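Local coordinates for arabinan endo-1,5-alpha-l-arabinosidase A (Cellvibrio cellulosa, PDB 1GYH), which hydrolyses the alpha-1,5-arabinofuranosyl bonds of linear arabinan from plant cell walls, releasing almost exclusively arabinotriose, at residues A278-A281 with Q287-K290; W19-T24 with T29-K34; Q190-F195 with S218-V223. All blocks are in the same frame, centred on the assembly; numbering follows the deposited sequence.

Contact 1: residues A278-A281 with Q287-K290; sequences AYEA and QKLK
Lys288 reaches across the hairpin to the carboxylate of Glu280. Its CB lies 4.1 Å from Ala278 O. The chain then turns at CG, which is 3.7 Å from Glu280 OE1. CD passes a little farther from the same oxygen, and CE comes back to 3.4 Å from OE1. At the tip, Lys288 NZ makes a salt bridge with Glu280 OE1 at 2.7 Å. It meets that oxygen on the anti side, slightly out of the carboxylate plane. Bends at chi2 and chi4 fold the lysine back to get there. The glutamate comes to meet it stretched out, with CG anti to its backbone N (chi1 -167°). NZ also forms a salt bridge with Asp283 and a hydrogen bond with Leu286 O, so two carboxylates would tend to keep it charged.

In the backbone, Ala278 and Lys288 form an antiparallel hydrogen-bonded pair. Lys288 N gives to Ala278 O at 2.9 Å, and Ala278 N gives to Lys288 O at 3.1 Å. On the other face, Gln287 OE1 sits at the edge of the Tyr279 ring, 3.7 Å from CE1. Ring and amide planes are almost perpendicular (87°). Tyr279 OH is hydrogen-bonded to His8. Gln287 is a probable substrate-binding residue, so this face probably borders the substrate-binding site.

The hairpin joins strands 271-280 and 286-296 of one propeller blade. Strand 257-268 flanks it, bonded to the backbone of Tyr279 and packed through Trp257 against Ala278 and Glu280.

Contact 2: residues W19-T24 with T29-K34; sequences WYLFST and TIYSSK
Leu21 O is approached by two groups of the facing strand. Tyr31 N gives it a nearly straight hydrogen bond of 2.8 Å (168° at the hydrogen). Ile30 CA adds a CH...O contact to it at 3.3 Å. Tyr31 O is used in the same way, by Leu21 N at 2.8 Å and by Tyr20 CA. The pairs Trp19 with Ser33 and Ser23 with Thr29 complete a regular antiparallel register of six backbone hydrogen bonds.

Side chains alternate between the faces. Leu21 and Tyr31 run side by side on one face, with Leu21 CD2 3.9 Å from Tyr31 CD1. On the other, Phe22 and Ile30 also point the same way. Ile30 CG2 lies over one face of the Phe22 ring, displaced toward its rim, and CG1 touches Phe22 CD2 at 3.9 Å. Ile30 can use both branches because CG1 stands beside its backbone N (chi1 -46°) while CG2 is anti to it. At the Thr24 end, a water donates to Thr24 O at 2.9 Å and also bonds Thr29 OG1.

Thr24 OG1 is hydrogen-bonded to Asp9, the probable catalytic proton acceptor, which places this end of the strand pair beside the probable active site. Strand 18-23 pairs on its other edge with strand 11-15, and strand 29-33 with strand 38-44. Phe22 packs on Pro67 and Ile69 of strand 63-72 in the next blade.

Contact 3: residues Q190-F195 with S218-V223; sequences QIEAPF and STYHLV
Two first torsions bring Glu192 and Tyr220 together. In Glu192, CG lies between the backbone N and the carbonyl carbon (chi1 67°), and the chain beyond it is extended. In Tyr220, chi1 is -144°, off the usual staggered values. This swings the ring toward the glutamate, so that its hydroxyl meets the carboxylate. Tyr220 OH donates to Glu192 OE2 at 2.6 Å, a short hydrogen bond. It arrives on the anti side of OE2 and somewhat out of the carboxylate plane. OE2 lies at the edge of the ring, 3.3 Å from Tyr220 CE1. Carboxylate and ring stand almost perpendicular (89°). The hydroxyl is also 3.6 Å from Glu192 CG.

The two segments belong to one four-stranded antiparallel blade of the five-bladed beta-propeller. Strand 202-209 runs between strands 191-199 and 221-227, so the segments meet through side chains and not as paired strands. Glu192 is the probable proton donor of this family 43 hydrolase and probably also binds substrate. Its OE1 is hydrogen-bonded to Ser146. A partner on each oxygen should limit rotation of the carboxylate, consistent with Tyr220 positioning it from the second shell.

Farther along, a water links the segments: it accepts from Gln190 NE2 at 2.7 Å and also bonds Thr219 OG1, which has a further partner in Leu211 N. His221 ND1 donates to Thr219 O at 2.9 Å, nearly in the plane of the imidazole, and ties this ring to the loop that precedes its strand. Ala193 and Tyr220 both pack on His262, a probable calcium ligand, in strand 257-268 of the following blade.

In the fold
Along the chain the order is contact 2, contact 3, contact 1. Each lies in a different blade of the propeller. Contacts 1 and 2 have centres 16 Å apart and touch, through Leu289 CD2 and Leu21 CD2 at 4.0 Å. They lie in the last and first blades, which pack together here; separately, the C-terminal strand 315-316 pairs in parallel with strand 38-44 of the first blade. Contact 3 lies in the blade before contact 1, with centres 15 Å apart. Contacts 2 and 3 are 22 Å apart between centres, on opposite sides of the chain's centre. Contact 2 reaches the probable proton acceptor, Asp9, and contact 3 holds the probable donor, so the active site probably draws on more than one blade.

Contact 1: residues A278-A281 with Q287-K290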
ATOM      1  N   ALA A 278       0.496  12.341  -3.887  1.00 12.13           N
ATOM      2  CA  ALA A 278      -0.351  13.501  -3.784  1.00 11.88           C
ATOM      3  C   ALA A 278      -0.520  14.163  -5.146  1.00 11.55           C
ATOM      4  O   ALA A 278       0.455  14.358  -5.866  1.00  9.96           O
ATOM      5  CB  ALA A 278       0.234  14.502  -2.738  1.00 12.65           C
ATOM      6  N   TYR A 279      -1.765  14.568  -5.465  1.00 11.72           N
ATOM      7  CA  TYR A 279      -2.067  15.104  -6.806  1.00 12.31           C
ATOM      8  C   TYR A 279      -1.834  16.621  -6.907  1.00 11.68           C
ATOM      9  O   TYR A 279      -2.524  17.412  -6.250  1.00 12.65           O
ATOM     10  CB  TYR A 279      -3.537  14.737  -7.190  1.00 12.36           C
ATOM     11  CG  TYR A 279      -3.877  13.238  -7.111  1.00 12.57           C
ATOM     12  CD1 TYR A 279      -3.459  12.321  -8.110  1.00 14.17           C
ATOM     13  CD2 TYR A 279      -4.620  12.721  -6.063  1.00 12.34           C
ATOM     14  CE1 TYR A 279      -3.766  10.942  -8.017  1.00 13.35           C
ATOM     15  CE2 TYR A 279      -4.925  11.339  -5.980  1.00 13.96           C
ATOM     16  CZ  TYR A 279      -4.518  10.444  -6.969  1.00 12.58           C
ATOM     17  OH  TYR A 279      -4.833   9.048  -6.886  1.00 19.88           O
ATOM     18  N   GLU A 280      -0.915  17.039  -7.762  1.00 11.63           N
ATOM     19  CA  GLU A 280      -0.468  18.420  -7.810  1.00 11.81           C
ATOM     20  C   GLU A 280      -1.356  19.239  -8.702  1.00 13.29           C
ATOM     21  O   GLU A 280      -1.277  19.113  -9.938  1.00 12.12           O
ATOM     22  CB  GLU A 280       0.975  18.514  -8.352  1.00 12.46           C
ATOM     23  CG  GLU A 280       1.613  19.879  -8.142  1.00 12.53           C
ATOM     24  CD  GLU A 280       3.095  19.939  -8.502  1.00 13.86           C
ATOM     25  OE1 GLU A 280       3.673  18.960  -9.012  1.00 13.37           O
ATOM     26  OE2 GLU A 280       3.687  21.018  -8.277  1.00 14.96           O
ATOM     27  N   ALA A 281      -2.130  20.146  -8.099  1.00 13.63           N
ATOM     28  CA  ALA A 281      -3.081  20.939  -8.847  1.00 14.31           C
ATOM     29  C   ALA A 281      -2.441  21.798  -9.923  1.00 14.77           C
ATOM     30  O   ALA A 281      -3.033  21.990 -10.974  1.00 15.54           O
ATOM     31  CB  ALA A 281      -3.924  21.797  -7.922  1.00 15.23           C
ATOM     32  N   GLN A 287       0.061  12.965  -9.878  1.00 12.98           N
ATOM     33  CA  GLN A 287       0.502  12.368  -8.622  1.00 13.25           C
ATOM     34  C   GLN A 287       2.045  12.446  -8.514  1.00 14.04           C
ATOM     35  O   GLN A 287       2.763  12.061  -9.446  1.00 13.85           O
ATOM     36  CB  GLN A 287       0.056  10.901  -8.576  1.00 13.34           C
ATOM     37  CG  GLN A 287       0.391  10.103  -9.848  1.00 14.96           C
ATOM     38  CD  GLN A 287      -0.772   9.969 -10.861  1.00 16.13           C
ATOM     39  OE1 GLN A 287      -1.630  10.865 -10.990  1.00 14.69           O
ATOM     40  NE2 GLN A 287      -0.756   8.873 -11.621  1.00 17.49           N
ATOM     41  N   LYS A 288       2.535  12.993  -7.386  1.00 13.87           N
ATOM     42  CA  LYS A 288       3.952  13.056  -7.099  1.00 13.12           C
ATOM     43  C   LYS A 288       4.241  12.277  -5.798  1.00 12.47           C
ATOM     44  O   LYS A 288       3.399  12.213  -4.884  1.00 11.70           O
ATOM     45  CB  LYS A 288       4.380  14.509  -6.923  1.00 12.86           C
ATOM     46  CG  LYS A 288       4.117  15.440  -8.085  1.00 15.21           C
ATOM     47  CD  LYS A 288       4.674  14.972  -9.411  1.00 14.15           C
ATOM     48  CE  LYS A 288       4.572  16.050 -10.519  1.00 13.56           C
ATOM     49  NZ  LYS A 288       3.310  16.755 -10.515  1.00 12.93           N
ATOM     50  N   LEU A 289       5.444  11.698  -5.735  1.00 12.06           N
ATOM     51  CA  LEU A 289       5.996  11.155  -4.498  1.00 12.76           C
ATOM     52  C   LEU A 289       6.149  12.229  -3.417  1.00 12.25           C
ATOM     53  O   LEU A 289       6.655  13.331  -3.679  1.00 12.15           O
ATOM     54  CB  LEU A 289       7.371  10.561  -4.761  1.00 12.29           C
ATOM     55  CG  LEU A 289       8.078  10.022  -3.492  1.00 13.32           C
ATOM     56  CD1 LEU A 289       7.351   8.827  -2.939  1.00 14.07           C
ATOM     57  CD2 LEU A 289       9.477   9.673  -3.827  1.00 14.28           C
ATOM     58  N   LYS A 290       5.745  11.884  -2.197  1.00 12.90           N
ATOM     59  CA  LYS A 290       5.998  12.743  -1.031  1.00 12.90           C
ATOM     60  C   LYS A 290       6.461  11.857   0.155  1.00 13.42           C
ATOM     61  O   LYS A 290       5.875  10.812   0.420  1.00 13.85           O
ATOM     62  CB  LYS A 290       4.794  13.611  -0.664  1.00 11.97           C
ATOM     63  CG  LYS A 290       4.408  14.654  -1.632  1.00 12.57           C
ATOM     64  CD  LYS A 290       5.454  15.753  -1.907  1.00 15.16           C
ATOM     65  CE  LYS A 290       5.129  16.542  -3.162  1.00 15.15           C
ATOM     66  NZ  LYS A 290       6.044  17.696  -3.451  1.00 11.98           N
TER

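Contact 2: residues W19-T24 with T29-K34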
ATOM      1  N   TRP A  19      18.549   3.016  -1.726  1.00 12.22           N
ATOM      2  CA  TRP A  19      17.101   3.068  -1.552  1.00 12.14           C
ATOM      3  C   TRP A  19      16.367   2.672  -2.858  1.00 12.62           C
ATOM      4  O   TRP A  19      16.803   3.036  -3.972  1.00 10.88           O
ATOM      5  CB  TRP A  19      16.679   4.484  -1.157  1.00 12.84           C
ATOM      6  CG  TRP A  19      17.325   5.019   0.093  1.00 14.12           C
ATOM      7  CD1 TRP A  19      18.418   5.855   0.175  1.00 14.99           C
ATOM      8  CD2 TRP A  19      16.884   4.803   1.424  1.00 13.74           C
ATOM      9  NE1 TRP A  19      18.691   6.143   1.496  1.00 16.86           N
ATOM     10  CE2 TRP A  19      17.748   5.531   2.282  1.00 15.29           C
ATOM     11  CE3 TRP A  19      15.829   4.089   1.987  1.00 13.09           C
ATOM     12  CZ2 TRP A  19      17.621   5.516   3.656  1.00 17.53           C
ATOM     13  CZ3 TRP A  19      15.691   4.093   3.359  1.00 17.37           C
ATOM     14  CH2 TRP A  19      16.588   4.792   4.183  1.00 17.10           C
ATOM     15  N   TYR A  20      15.251   1.952  -2.704  1.00 12.01           N
ATOM     16  CA  TYR A  20      14.451   1.498  -3.850  1.00 13.97           C
ATOM     17  C   TYR A  20      13.015   1.897  -3.624  1.00 13.18           C
ATOM     18  O   TYR A  20      12.498   1.817  -2.475  1.00 14.53           O
ATOM     19  CB  TYR A  20      14.558  -0.006  -4.091  1.00 13.33           C
ATOM     20  CG  TYR A  20      15.915  -0.391  -4.599  1.00 13.90           C
ATOM     21  CD1 TYR A  20      16.963  -0.628  -3.712  1.00 11.68           C
ATOM     22  CD2 TYR A  20      16.196  -0.453  -5.968  1.00 11.34           C
ATOM     23  CE1 TYR A  20      18.201  -0.947  -4.176  1.00 14.04           C
ATOM     24  CE2 TYR A  20      17.456  -0.765  -6.437  1.00 14.38           C
ATOM     25  CZ  TYR A  20      18.458  -1.011  -5.549  1.00 13.38           C
ATOM     26  OH  TYR A  20      19.713  -1.307  -5.975  1.00 13.41           O
ATOM     27  N   LEU A  21      12.372   2.322  -4.715  1.00 13.28           N
ATOM     28  CA  LEU A  21      11.011   2.815  -4.694  1.00 13.02           C
ATOM     29  C   LEU A  21      10.184   2.033  -5.750  1.00 13.49           C
ATOM     30  O   LEU A  21      10.629   1.821  -6.894  1.00 13.34           O
ATOM     31  CB  LEU A  21      11.001   4.296  -5.014  1.00 14.10           C
ATOM     32  CG  LEU A  21       9.686   5.016  -5.400  1.00 13.94           C
ATOM     33  CD1 LEU A  21       8.724   5.176  -4.212  1.00 13.47           C
ATOM     34  CD2 LEU A  21      10.004   6.386  -5.987  1.00 15.50           C
ATOM     35  N   PHE A  22       9.022   1.577  -5.331  1.00 13.26           N
ATOM     36  CA  PHE A  22       8.138   0.740  -6.143  1.00 13.22           C
ATOM     37  C   PHE A  22       6.808   1.452  -6.290  1.00 13.46           C
ATOM     38  O   PHE A  22       6.214   1.918  -5.318  1.00 13.41           O
ATOM     39  CB  PHE A  22       7.909  -0.646  -5.526  1.00 13.00           C
ATOM     40  CG  PHE A  22       9.157  -1.407  -5.226  1.00 14.05           C
ATOM     41  CD1 PHE A  22      10.003  -1.023  -4.166  1.00 15.55           C
ATOM     42  CD2 PHE A  22       9.525  -2.503  -6.002  1.00 14.86           C
ATOM     43  CE1 PHE A  22      11.152  -1.751  -3.881  1.00 16.37           C
ATOM     44  CE2 PHE A  22      10.721  -3.210  -5.743  1.00 15.44           C
ATOM     45  CZ  PHE A  22      11.533  -2.831  -4.675  1.00 15.26           C
ATOM     46  N   SER A  23       6.293   1.478  -7.529  1.00 13.80           N
ATOM     47  CA  SER A  23       5.052   2.170  -7.851  1.00 13.03           C
ATOM     48  C   SER A  23       4.132   1.282  -8.713  1.00 12.61           C
ATOM     49  O   SER A  23       4.592   0.429  -9.501  1.00 11.33           O
ATOM     50  CB  SER A  23       5.374   3.470  -8.607  1.00 13.34           C
ATOM     51  OG  SER A  23       4.194   4.143  -9.085  1.00 13.49           O
ATOM     52  N   THR A  24       2.834   1.490  -8.542  1.00 13.53           N
ATOM     53  CA  THR A  24       1.851   1.093  -9.558  1.00 12.89           C
ATOM     54  C   THR A  24       2.346   1.496 -10.947  1.00 12.99           C
ATOM     55  O   THR A  24       2.886   2.579 -11.137  1.00 13.71           O
ATOM     56  CB  THR A  24       0.510   1.777  -9.241  1.00 13.41           C
ATOM     57  OG1 THR A  24      -0.062   1.166  -8.066  1.00 14.38           O
ATOM     58  CG2 THR A  24      -0.543   1.573 -10.402  1.00 12.61           C
ATOM     59  N   THR A  29       6.797  -0.524 -11.488  1.00 12.31           N
ATOM     60  CA  THR A  29       7.921   0.350 -11.821  1.00 12.78           C
ATOM     61  C   THR A  29       8.841   0.467 -10.588  1.00 12.60           C
ATOM     62  O   THR A  29       8.353   0.685  -9.488  1.00 11.26           O
ATOM     63  CB  THR A  29       7.424   1.747 -12.201  1.00 12.54           C
ATOM     64  OG1 THR A  29       6.385   1.703 -13.204  1.00 12.58           O
ATOM     65  CG2 THR A  29       8.552   2.544 -12.843  1.00 13.59           C
ATOM     66  N   ILE A  30      10.142   0.291 -10.807  1.00 13.34           N
ATOM     67  CA  ILE A  30      11.174   0.358  -9.755  1.00 12.66           C
ATOM     68  C   ILE A  30      12.188   1.485 -10.031  1.00 13.16           C
ATOM     69  O   ILE A  30      12.735   1.564 -11.120  1.00 12.91           O
ATOM     70  CB  ILE A  30      11.928  -0.954  -9.605  1.00 12.43           C
ATOM     71  CG1 ILE A  30      10.981  -2.161  -9.585  1.00 13.22           C
ATOM     72  CG2 ILE A  30      12.836  -0.892  -8.282  1.00 11.88           C
ATOM     73  CD1 ILE A  30      11.730  -3.593  -9.604  1.00 13.12           C
ATOM     74  N   TYR A  31      12.409   2.345  -9.012  1.00 13.19           N
ATOM     75  CA  TYR A  31      13.452   3.357  -9.009  1.00 13.03           C
ATOM     76  C   TYR A  31      14.470   3.128  -7.887  1.00 13.18           C
ATOM     77  O   TYR A  31      14.163   2.469  -6.894  1.00 11.86           O
ATOM     78  CB  TYR A  31      12.871   4.733  -8.793  1.00 12.79           C
ATOM     79  CG  TYR A  31      11.793   5.122  -9.751  1.00 12.94           C
ATOM     80  CD1 TYR A  31      10.477   4.776  -9.495  1.00 14.60           C
ATOM     81  CD2 TYR A  31      12.093   5.834 -10.920  1.00 14.62           C
ATOM     82  CE1 TYR A  31       9.448   5.161 -10.349  1.00 14.79           C
ATOM     83  CE2 TYR A  31      11.060   6.232 -11.803  1.00 15.66           C
ATOM     84  CZ  TYR A  31       9.760   5.866 -11.526  1.00 14.69           C
ATOM     85  OH  TYR A  31       8.735   6.231 -12.382  1.00 18.40           O
ATOM     86  N   SER A  32      15.646   3.740  -8.050  1.00 13.78           N
ATOM     87  CA  SER A  32      16.749   3.677  -7.058  1.00 14.00           C
ATOM     88  C   SER A  32      17.347   5.036  -6.738  1.00 13.99           C
ATOM     89  O   SER A  32      17.298   5.969  -7.530  1.00 13.77           O
ATOM     90  CB  SER A  32      17.864   2.718  -7.482  1.00 13.87           C
ATOM     91  OG  SER A  32      18.563   3.191  -8.614  1.00 15.11           O
ATOM     92  N   SER A  33      17.948   5.157  -5.566  1.00 14.05           N
ATOM     93  CA  SER A  33      18.458   6.441  -5.136  1.00 13.83           C
ATOM     94  C   SER A  33      19.479   6.295  -3.996  1.00 14.55           C
ATOM     95  O   SER A  33      19.346   5.411  -3.145  1.00 14.16           O
ATOM     96  CB  SER A  33      17.296   7.336  -4.684  1.00 14.69           C
ATOM     97  OG  SER A  33      17.764   8.541  -4.117  1.00 12.44           O
ATOM     98  N   LYS A  34      20.464   7.178  -3.978  1.00 14.73           N
ATOM     99  CA  LYS A  34      21.437   7.211  -2.881  1.00 15.61           C
ATOM    100  C   LYS A  34      20.981   8.093  -1.703  1.00 14.97           C
ATOM    101  O   LYS A  34      21.465   7.910  -0.605  1.00 14.14           O
ATOM    102  CB  LYS A  34      22.831   7.633  -3.420  1.00 15.91           C
ATOM    103  CG  LYS A  34      23.403   6.629  -4.479  1.00 18.81           C
ATOM    104  CD  LYS A  34      23.867   5.269  -3.890  1.00 21.93           C
ATOM    105  CE  LYS A  34      24.330   4.299  -4.973  1.00 24.08           C
ATOM    106  NZ  LYS A  34      24.997   3.136  -4.384  1.00 27.71           N
TER
HETATM  107  O   HOH W   1       4.772   3.827 -12.899  1.00 27.78           O

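Contact 3: residues Q190-F195 with S218-V223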
ATOM      1  N   GLN A 190     -15.931   3.920   0.976  1.00 11.44           N
ATOM      2  CA  GLN A 190     -14.731   4.445   0.333  1.00 11.99           C
ATOM      3  C   GLN A 190     -13.569   4.337   1.323  1.00 12.23           C
ATOM      4  O   GLN A 190     -13.196   5.322   1.977  1.00 12.66           O
ATOM      5  CB  GLN A 190     -14.947   5.892  -0.148  1.00 12.85           C
ATOM      6  CG  GLN A 190     -16.189   6.063  -1.095  1.00 11.85           C
ATOM      7  CD  GLN A 190     -16.583   7.468  -1.449  1.00 14.77           C
ATOM      8  OE1 GLN A 190     -17.510   7.661  -2.302  1.00 18.08           O
ATOM      9  NE2 GLN A 190     -15.922   8.456  -0.870  1.00 14.75           N
ATOM     10  N   ILE A 191     -13.058   3.112   1.443  1.00 13.20           N
ATOM     11  CA  ILE A 191     -11.941   2.761   2.300  1.00 13.26           C
ATOM     12  C   ILE A 191     -11.066   1.763   1.600  1.00 13.80           C
ATOM     13  O   ILE A 191     -11.570   0.776   1.042  1.00 13.98           O
ATOM     14  CB  ILE A 191     -12.413   2.167   3.696  1.00 13.36           C
ATOM     15  CG1 ILE A 191     -11.187   1.831   4.559  1.00 12.60           C
ATOM     16  CG2 ILE A 191     -13.349   0.911   3.569  1.00 15.33           C
ATOM     17  CD1 ILE A 191     -11.506   1.352   5.952  1.00 14.78           C
ATOM     18  N   GLU A 192      -9.756   1.992   1.600  1.00 13.43           N
ATOM     19  CA  GLU A 192      -8.814   1.050   0.971  1.00 14.22           C
ATOM     20  C   GLU A 192      -7.371   1.215   1.475  1.00 14.61           C
ATOM     21  O   GLU A 192      -7.051   2.155   2.200  1.00 15.26           O
ATOM     22  CB  GLU A 192      -8.829   1.197  -0.586  1.00 14.02           C
ATOM     23  CG  GLU A 192      -8.280   2.509  -1.128  1.00 14.08           C
ATOM     24  CD  GLU A 192      -8.469   2.691  -2.631  1.00 17.60           C
ATOM     25  OE1 GLU A 192      -9.125   1.808  -3.282  1.00 20.45           O
ATOM     26  OE2 GLU A 192      -7.966   3.734  -3.160  1.00 18.96           O
ATOM     27  N   ALA A 193      -6.509   0.324   1.016  1.00 15.73           N
ATOM     28  CA  ALA A 193      -5.057   0.468   1.099  1.00 15.46           C
ATOM     29  C   ALA A 193      -4.549   0.462   2.564  1.00 15.28           C
ATOM     30  O   ALA A 193      -3.899   1.405   2.988  1.00 14.52           O
ATOM     31  CB  ALA A 193      -4.591   1.732   0.380  1.00 16.10           C
ATOM     32  N   PRO A 194      -4.762  -0.621   3.283  1.00 15.32           N
ATOM     33  CA  PRO A 194      -4.275  -0.664   4.670  1.00 14.57           C
ATOM     34  C   PRO A 194      -2.747  -0.657   4.717  1.00 15.62           C
ATOM     35  O   PRO A 194      -2.064  -1.194   3.831  1.00 14.21           O
ATOM     36  CB  PRO A 194      -4.751  -1.998   5.181  1.00 14.72           C
ATOM     37  CG  PRO A 194      -4.808  -2.882   3.932  1.00 15.87           C
ATOM     38  CD  PRO A 194      -5.345  -1.906   2.857  1.00 15.66           C
ATOM     39  N   PHE A 195      -2.200  -0.080   5.792  1.00 14.84           N
ATOM     40  CA  PHE A 195      -0.767  -0.249   6.039  1.00 13.97           C
ATOM     41  C   PHE A 195      -0.561  -0.252   7.545  1.00 13.79           C
ATOM     42  O   PHE A 195      -1.123   0.606   8.223  1.00 14.23           O
ATOM     43  CB  PHE A 195       0.075   0.844   5.357  1.00 14.27           C
ATOM     44  CG  PHE A 195       1.555   0.534   5.388  1.00 14.25           C
ATOM     45  CD1 PHE A 195       2.329   0.827   6.526  1.00 15.21           C
ATOM     46  CD2 PHE A 195       2.149  -0.151   4.344  1.00 15.23           C
ATOM     47  CE1 PHE A 195       3.681   0.491   6.571  1.00 13.28           C
ATOM     48  CE2 PHE A 195       3.478  -0.475   4.358  1.00 15.24           C
ATOM     49  CZ  PHE A 195       4.271  -0.150   5.478  1.00 14.79           C
ATOM     50  N   SER A 218     -11.140  15.146  -6.173  1.00 19.99           N
ATOM     51  CA  SER A 218     -10.616  14.078  -5.324  1.00 19.02           C
ATOM     52  C   SER A 218     -10.796  14.438  -3.848  1.00 17.00           C
ATOM     53  O   SER A 218     -10.598  15.592  -3.466  1.00 16.67           O
ATOM     54  CB  SER A 218      -9.141  13.793  -5.612  1.00 19.72           C
ATOM     55  OG  SER A 218      -8.937  13.342  -6.948  1.00 22.79           O
ATOM     56  N   THR A 219     -11.209  13.462  -3.053  1.00 16.31           N
ATOM     57  CA  THR A 219     -11.407  13.632  -1.610  1.00 15.17           C
ATOM     58  C   THR A 219     -10.474  12.708  -0.810  1.00 14.49           C
ATOM     59  O   THR A 219     -10.594  12.619   0.408  1.00 14.39           O
ATOM     60  CB  THR A 219     -12.856  13.280  -1.210  1.00 14.85           C
ATOM     61  OG1 THR A 219     -13.170  11.939  -1.626  1.00 15.69           O
ATOM     62  CG2 THR A 219     -13.900  14.219  -1.839  1.00 14.65           C
ATOM     63  N   TYR A 220      -9.584  12.011  -1.509  1.00 13.55           N
ATOM     64  CA  TYR A 220      -8.660  11.027  -0.926  1.00 13.89           C
ATOM     65  C   TYR A 220      -7.853  11.669   0.236  1.00 13.32           C
ATOM     66  O   TYR A 220      -7.325  12.760   0.107  1.00 13.29           O
ATOM     67  CB  TYR A 220      -7.676  10.535  -1.976  1.00 12.39           C
ATOM     68  CG  TYR A 220      -7.215   9.092  -1.977  1.00 12.51           C
ATOM     69  CD1 TYR A 220      -8.094   8.037  -1.804  1.00 14.25           C
ATOM     70  CD2 TYR A 220      -5.899   8.782  -2.293  1.00 12.92           C
ATOM     71  CE1 TYR A 220      -7.672   6.716  -1.858  1.00 13.14           C
ATOM     72  CE2 TYR A 220      -5.454   7.445  -2.364  1.00 15.24           C
ATOM     73  CZ  TYR A 220      -6.362   6.417  -2.167  1.00 13.69           C
ATOM     74  OH  TYR A 220      -5.978   5.084  -2.257  1.00 14.74           O
ATOM     75  N   HIS A 221      -7.814  10.965   1.351  1.00 14.29           N
ATOM     76  CA  HIS A 221      -7.041  11.396   2.550  1.00 13.95           C
ATOM     77  C   HIS A 221      -6.723  10.212   3.453  1.00 14.11           C
ATOM     78  O   HIS A 221      -7.189   9.092   3.214  1.00 13.38           O
ATOM     79  CB  HIS A 221      -7.797  12.487   3.323  1.00 13.63           C
ATOM     80  CG  HIS A 221      -9.096  12.042   3.929  1.00 14.73           C
ATOM     81  ND1 HIS A 221     -10.238  11.827   3.185  1.00 13.88           N
ATOM     82  CD2 HIS A 221      -9.439  11.802   5.222  1.00 14.75           C
ATOM     83  CE1 HIS A 221     -11.229  11.473   3.994  1.00 15.45           C
ATOM     84  NE2 HIS A 221     -10.774  11.480   5.240  1.00 17.25           N
ATOM     85  N   LEU A 222      -5.909  10.457   4.491  1.00 13.77           N
ATOM     86  CA  LEU A 222      -5.445   9.390   5.383  1.00 13.67           C
ATOM     87  C   LEU A 222      -6.016   9.523   6.789  1.00 13.27           C
ATOM     88  O   LEU A 222      -6.037  10.616   7.362  1.00 12.65           O
ATOM     89  CB  LEU A 222      -3.929   9.407   5.475  1.00 13.85           C
ATOM     90  CG  LEU A 222      -3.140   9.138   4.193  1.00 15.59           C
ATOM     91  CD1 LEU A 222      -1.638   9.242   4.446  1.00 18.08           C
ATOM     92  CD2 LEU A 222      -3.464   7.720   3.688  1.00 16.10           C
ATOM     93  N   VAL A 223      -6.451   8.385   7.307  1.00 13.21           N
ATOM     94  CA  VAL A 223      -6.909   8.204   8.670  1.00 12.97           C
ATOM     95  C   VAL A 223      -6.105   7.086   9.338  1.00 13.58           C
ATOM     96  O   VAL A 223      -5.385   6.296   8.674  1.00 14.36           O
ATOM     97  CB  VAL A 223      -8.432   7.845   8.769  1.00 13.12           C
ATOM     98  CG1 VAL A 223      -9.274   8.982   8.208  1.00 14.24           C
ATOM     99  CG2 VAL A 223      -8.763   6.540   8.108  1.00 13.60           C
TER
HETATM  100  O   HOH W   2     -15.689  11.117  -1.143  1.00 26.82           O